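Sensor protein kinase HptS (Staphylococcus aureus, PDB 6LKI) is a sensor histidine kinase of a two-component system, probably relaying an extracellular sugar-phosphate signal across the membrane. Local coordinates at residues Q32-T37 with T43-E48; P108-I113 with I130-D135. All blocks are in the same frame, centred on the assembly; numbering follows the deposited sequence.

Contact 1: residues Q32-T37 with T43-E48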
loop_
_atom_site.group_PDB
_atom_site.type_symbol
_atom_site.label_atom_id
_atom_site.label_comp_id
_atom_site.label_asym_id
_atom_site.label_seq_id
_atom_site.Cartn_x
_atom_site.Cartn_y
_atom_site.Cartn_z
ATOM N N GLN B 32 -3.280 -2.315 24.031
ATOM C CA GLN B 32 -4.024 -1.068 24.159
ATOM C C GLN B 32 -3.384 -0.102 25.147
ATOM O O GLN B 32 -3.746 1.080 25.154
ATOM C CB GLN B 32 -5.468 -1.361 24.575
ATOM C CG GLN B 32 -6.229 -2.223 23.581
ATOM C CD GLN B 32 -7.670 -2.453 23.989
ATOM O OE1 GLN B 32 -8.429 -1.506 24.195
ATOM N NE2 GLN B 32 -8.055 -3.718 24.108
ATOM N N GLU B 33 -2.449 -0.570 25.971
ATOM C CA GLU B 33 -1.717 0.275 26.903
ATOM C C GLU B 33 -0.376 0.743 26.354
ATOM O O GLU B 33 0.302 1.540 27.010
ATOM C CB GLU B 33 -1.493 -0.471 28.224
ATOM C CG GLU B 33 -2.757 -0.721 29.028
ATOM C CD GLU B 33 -3.390 0.562 29.526
ATOM O OE1 GLU B 33 -4.610 0.745 29.327
ATOM O OE2 GLU B 33 -2.665 1.391 30.117
ATOM N N LEU B 34 0.021 0.274 25.175
ATOM C CA LEU B 34 1.349 0.536 24.633
ATOM C C LEU B 34 1.262 1.600 23.546
ATOM O O LEU B 34 0.556 1.421 22.548
ATOM C CB LEU B 34 1.972 -0.748 24.086
ATOM C CG LEU B 34 2.291 -1.812 25.140
ATOM C CD1 LEU B 34 2.774 -3.099 24.490
ATOM C CD2 LEU B 34 3.319 -1.290 26.132
ATOM N N ASP B 35 1.985 2.702 23.745
ATOM C CA ASP B 35 2.063 3.797 22.784
ATOM C C ASP B 35 3.321 3.595 21.945
ATOM O O ASP B 35 4.438 3.793 22.432
ATOM C CB ASP B 35 2.082 5.141 23.513
ATOM C CG ASP B 35 2.114 6.335 22.567
ATOM O OD1 ASP B 35 2.272 6.152 21.341
ATOM O OD2 ASP B 35 1.982 7.475 23.061
ATOM N N LEU B 36 3.138 3.216 20.681
ATOM C CA LEU B 36 4.266 2.890 19.817
ATOM C C LEU B 36 4.998 4.118 19.288
ATOM O O LEU B 36 5.924 3.967 18.484
ATOM C CB LEU B 36 3.800 2.010 18.653
ATOM C CG LEU B 36 3.261 0.638 19.074
ATOM C CD1 LEU B 36 3.160 -0.304 17.884
ATOM C CD2 LEU B 36 4.124 0.027 20.174
ATOM N N THR B 37 4.610 5.322 19.705
ATOM C CA THR B 37 5.458 6.493 19.529
ATOM C C THR B 37 6.397 6.699 20.708
ATOM O O THR B 37 7.265 7.578 20.650
ATOM C CB THR B 37 4.609 7.752 19.323
ATOM O OG1 THR B 37 3.832 8.007 20.500
ATOM C CG2 THR B 37 3.680 7.582 18.129
ATOM N N THR B 43 10.082 -0.970 22.607
ATOM C CA THR B 43 10.951 -2.030 23.107
ATOM C C THR B 43 10.140 -3.146 23.754
ATOM O O THR B 43 10.424 -4.331 23.545
ATOM C CB THR B 43 11.960 -1.454 24.102
ATOM O OG1 THR B 43 12.787 -0.488 23.442
ATOM C CG2 THR B 43 12.837 -2.558 24.679
ATOM N N ALA B 44 9.120 -2.786 24.537
ATOM C CA ALA B 44 8.287 -3.803 25.171
ATOM C C ALA B 44 7.554 -4.641 24.131
ATOM O O ALA B 44 7.392 -5.855 24.303
ATOM C CB ALA B 44 7.293 -3.148 26.131
ATOM N N THR B 45 7.111 -4.012 23.040
ATOM C CA THR B 45 6.410 -4.751 21.995
ATOM C C THR B 45 7.364 -5.652 21.222
ATOM O O THR B 45 7.028 -6.804 20.918
ATOM C CB THR B 45 5.701 -3.780 21.050
ATOM O OG1 THR B 45 4.822 -2.936 21.804
ATOM C CG2 THR B 45 4.892 -4.542 20.012
ATOM N N LYS B 46 8.557 -5.148 20.894
ATOM C CA LYS B 46 9.551 -5.979 20.221
ATOM C C LYS B 46 9.937 -7.180 21.077
ATOM O O LYS B 46 10.123 -8.287 20.559
ATOM C CB LYS B 46 10.786 -5.147 19.877
ATOM C CG LYS B 46 10.591 -4.169 18.730
ATOM C CD LYS B 46 11.849 -3.341 18.497
ATOM C CE LYS B 46 11.685 -2.400 17.313
ATOM N NZ LYS B 46 12.886 -1.536 17.120
ATOM N N ARG B 47 10.063 -6.979 22.392
ATOM C CA ARG B 47 10.388 -8.091 23.281
ATOM C C ARG B 47 9.329 -9.183 23.211
ATOM O O ARG B 47 9.657 -10.375 23.166
ATOM C CB ARG B 47 10.543 -7.587 24.717
ATOM C CG ARG B 47 11.843 -6.843 24.987
ATOM C CD ARG B 47 11.808 -6.168 26.349
ATOM N NE ARG B 47 13.062 -5.489 26.665
ATOM C CZ ARG B 47 13.239 -4.708 27.727
ATOM N NH1 ARG B 47 12.240 -4.509 28.577
ATOM N NH2 ARG B 47 14.412 -4.127 27.938
ATOM N N GLU B 48 8.050 -8.797 23.200
ATOM C CA GLU B 48 6.980 -9.788 23.146
ATOM C C GLU B 48 6.947 -10.499 21.799
ATOM O O GLU B 48 6.745 -11.717 21.740
ATOM C CB GLU B 48 5.634 -9.121 23.434
ATOM C CG GLU B 48 5.524 -8.543 24.833
ATOM C CD GLU B 48 5.776 -9.582 25.908
ATOM O OE1 GLU B 48 5.085 -10.623 25.901
ATOM O OE2 GLU B 48 6.672 -9.363 26.752
#

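Contact 2: residues P108-I113 with I130-D135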
loop_
_atom_site.group_PDB
_atom_site.type_symbol
_atom_site.label_atom_id
_atom_site.label_comp_id
_atom_site.label_asym_id
_atom_site.label_seq_id
_atom_site.Cartn_x
_atom_site.Cartn_y
_atom_site.Cartn_z
ATOM N N PRO B 108 12.350 -26.055 10.386
ATOM C CA PRO B 108 13.436 -27.037 10.548
ATOM C C PRO B 108 13.103 -28.396 9.968
ATOM O O PRO B 108 14.010 -29.110 9.524
ATOM C CB PRO B 108 13.625 -27.102 12.070
ATOM C CG PRO B 108 13.094 -25.805 12.574
ATOM C CD PRO B 108 11.954 -25.451 11.669
ATOM N N ARG B 109 11.824 -28.775 9.953
ATOM C CA ARG B 109 11.441 -30.055 9.367
ATOM C C ARG B 109 11.539 -30.019 7.847
ATOM O O ARG B 109 12.171 -30.889 7.235
ATOM C CB ARG B 109 10.026 -30.429 9.805
ATOM C CG ARG B 109 9.872 -31.879 10.221
ATOM C CD ARG B 109 8.426 -32.190 10.560
ATOM N NE ARG B 109 8.005 -31.520 11.785
ATOM C CZ ARG B 109 8.110 -32.054 12.997
ATOM N NH1 ARG B 109 8.619 -33.270 13.143
ATOM N NH2 ARG B 109 7.703 -31.378 14.062
ATOM N N LEU B 110 10.915 -29.018 7.219
ATOM C CA LEU B 110 10.896 -28.954 5.760
ATOM C C LEU B 110 12.297 -28.767 5.192
ATOM O O LEU B 110 12.616 -29.296 4.121
ATOM C CB LEU B 110 9.979 -27.824 5.295
ATOM C CG LEU B 110 8.490 -27.985 5.606
ATOM C CD1 LEU B 110 7.707 -26.790 5.091
ATOM C CD2 LEU B 110 7.948 -29.282 5.027
ATOM N N SER B 111 13.145 -28.008 5.890
ATOM C CA SER B 111 14.515 -27.824 5.425
ATOM C C SER B 111 15.335 -29.098 5.581
ATOM O O SER B 111 16.253 -29.343 4.790
ATOM C CB SER B 111 15.177 -26.670 6.179
ATOM O OG SER B 111 15.974 -27.149 7.249
ATOM N N GLU B 112 15.019 -29.918 6.584
ATOM C CA GLU B 112 15.755 -31.160 6.799
ATOM C C GLU B 112 15.363 -32.220 5.777
ATOM O O GLU B 112 16.232 -32.856 5.169
ATOM C CB GLU B 112 15.517 -31.672 8.222
ATOM C CG GLU B 112 15.709 -33.172 8.383
ATOM C CD GLU B 112 15.140 -33.697 9.687
ATOM O OE1 GLU B 112 15.897 -33.776 10.677
ATOM O OE2 GLU B 112 13.937 -34.032 9.721
ATOM N N ILE B 113 14.059 -32.425 5.574
ATOM C CA ILE B 113 13.612 -33.432 4.616
ATOM C C ILE B 113 14.006 -33.041 3.197
ATOM O O ILE B 113 14.161 -33.908 2.328
ATOM C CB ILE B 113 12.094 -33.661 4.741
ATOM C CG1 ILE B 113 11.322 -32.399 4.353
ATOM C CG2 ILE B 113 11.737 -34.094 6.154
ATOM C CD1 ILE B 113 9.823 -32.598 4.286
ATOM N N ILE B 130 0.163 -21.099 -5.848
ATOM C CA ILE B 130 1.313 -21.484 -5.034
ATOM C C ILE B 130 1.576 -20.390 -4.005
ATOM O O ILE B 130 1.820 -19.233 -4.360
ATOM C CB ILE B 130 2.556 -21.735 -5.900
ATOM C CG1 ILE B 130 2.352 -22.971 -6.780
ATOM C CG2 ILE B 130 3.787 -21.908 -5.021
ATOM C CD1 ILE B 130 3.560 -23.337 -7.614
ATOM N N LEU B 131 1.524 -20.759 -2.722
ATOM C CA LEU B 131 1.773 -19.829 -1.631
ATOM C C LEU B 131 3.100 -20.062 -0.923
ATOM O O LEU B 131 3.534 -19.194 -0.157
ATOM C CB LEU B 131 0.639 -19.898 -0.598
ATOM C CG LEU B 131 -0.781 -19.689 -1.122
ATOM C CD1 LEU B 131 -1.785 -19.835 0.009
ATOM C CD2 LEU B 131 -0.915 -18.330 -1.789
ATOM N N TYR B 132 3.750 -21.201 -1.150
ATOM C CA TYR B 132 5.068 -21.457 -0.589
ATOM C C TYR B 132 5.734 -22.562 -1.393
ATOM O O TYR B 132 5.064 -23.459 -1.910
ATOM C CB TYR B 132 5.001 -21.847 0.893
ATOM C CG TYR B 132 6.358 -22.151 1.491
ATOM C CD1 TYR B 132 7.194 -21.128 1.920
ATOM C CD2 TYR B 132 6.808 -23.461 1.616
ATOM C CE1 TYR B 132 8.437 -21.401 2.461
ATOM C CE2 TYR B 132 8.049 -23.741 2.154
ATOM C CZ TYR B 132 8.859 -22.708 2.575
ATOM O OH TYR B 132 10.095 -22.982 3.114
ATOM N N ALA B 133 7.060 -22.486 -1.487
ATOM C CA ALA B 133 7.841 -23.491 -2.197
ATOM C C ALA B 133 9.301 -23.350 -1.802
ATOM O O ALA B 133 9.870 -22.261 -1.913
ATOM C CB ALA B 133 7.685 -23.343 -3.715
ATOM N N ASN B 134 9.901 -24.445 -1.334
ATOM C CA ASN B 134 11.338 -24.511 -1.111
ATOM C C ASN B 134 12.065 -25.150 -2.289
ATOM O O ASN B 134 13.209 -25.595 -2.144
ATOM C CB ASN B 134 11.648 -25.260 0.187
ATOM C CG ASN B 134 11.028 -26.646 0.233
ATOM O OD1 ASN B 134 10.468 -27.127 -0.751
ATOM N ND2 ASN B 134 11.129 -27.295 1.387
ATOM N N ASP B 135 11.415 -25.203 -3.449
ATOM C CA ASP B 135 11.975 -25.759 -4.673
ATOM C C ASP B 135 11.928 -24.683 -5.747
ATOM O O ASP B 135 10.885 -24.055 -5.957
ATOM C CB ASP B 135 11.190 -27.004 -5.107
ATOM C CG ASP B 135 11.737 -27.648 -6.373
ATOM O OD1 ASP B 135 12.720 -27.140 -6.952
ATOM O OD2 ASP B 135 11.171 -28.680 -6.792
HETATM O O HOH W 1 10.834 -29.786 2.263
#

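Contact 1: residues Q32-T37 with T43-E48
L34 and T45 make the closest backbone approach between these segments, their CA atoms 7.8 Å apart. Residues 32-37 form an irregular loop, while residues 43-48 lie within helix 39-55, and no hydrogen bond joins the two. Both residues point their CB toward the opposite segment, and the two side chains run antiparallel, one passing alongside the other, which brings L34 CD1 to 3.4 Å from T45 OG1. L36 comes in at about a right angle to T45 and sets its CD2 3.5 Å from the same oxygen, so two leucine methyls rest against one hydroxyl. That hydroxyl is not left to apolar company: with OG1 beside the backbone N (chi1 -56°), T45 bonds to the carbonyl O of D41, one turn back in the helix. At the margin, the other L34 methyl, CD2, meets A44 CB at 4.4 Å. The loop is the turn of a helical hairpin, reversing the chain between the long helix 2-31 and helix 39-55. D35 shapes its far end as an Asx turn: OD1 accepts from T37 N at 3.0 Å and T37 OG1 at 2.6 Å, both from the same face of the carboxylate plane. L36 and T45 also pack on L64 of strand 59-66 and on F93, and the L36 backbone N and O are held by the side chains of N95 and Q69.

Contact 2: residues P108-I113 with I130-D135
This is a small, mostly buried helix-to-sheet contact, part apolar and part water-mediated, between L110 near the start of helix 108-116 and two residues of the second antiparallel sheet's edge: Y132 on strand 130-133, an edge strand, and N134 just after it. No direct hydrogen bond crosses it. L110 CD1 lies 4.2 Å from Y132 CE2, meeting the ring obliquely. The ring reaches across from the strand because Y132 CG is anti to its backbone N (chi1 179°), and the bond from its OH to the carbonyl O of A105 anchors the far end of the ring. Next along, N134 ND2 stands 3.7 Å from L110 O, too far for a direct bond, and 4.1 Å from L110 CB. A water fills the role of go-between: it donates to L110 O at 2.6 Å and accepts from N134 ND2 at 2.7 Å. The bridge thus gives L110 O and one N-H of the amide a shared partner. The other end of that amide is engaged too, OD1 accepting from A121 N, so the asparagine side chain is pinned at both ends, tying the helix to the end of the hairpin formed by strands 120-125 and 130-133. Further along the pair, L131 and Y132 are both set opposite I123, which makes a classic beta bulge. L110 also packs against S9 of the long helix 2-31, A121 of strand 120-125 and I167 of strand 163-169, placing helix 108-116 between the long helix and the sheet.

Contact 1 comes first along the chain and is complete before contact 2 begins; their centres are 32 Å apart, on opposite sides of the chain's centre, with nearest atoms about 18 Å apart. Each is tied to a different sheet: contact 1 packs on the one containing strand 59-66, contact 2 includes strand 130-133 of the other. Both sheets are antiparallel, with strand order 2-1-4-3, and helix 2-31 runs past both modules, ending at the loop of contact 1 and touching L110 in contact 2 near its start. The layout resembles the tandem Cache-type sensor domains of bacterial receptors, so the two contacts probably mark the membrane-distal and membrane-proximal modules respectively.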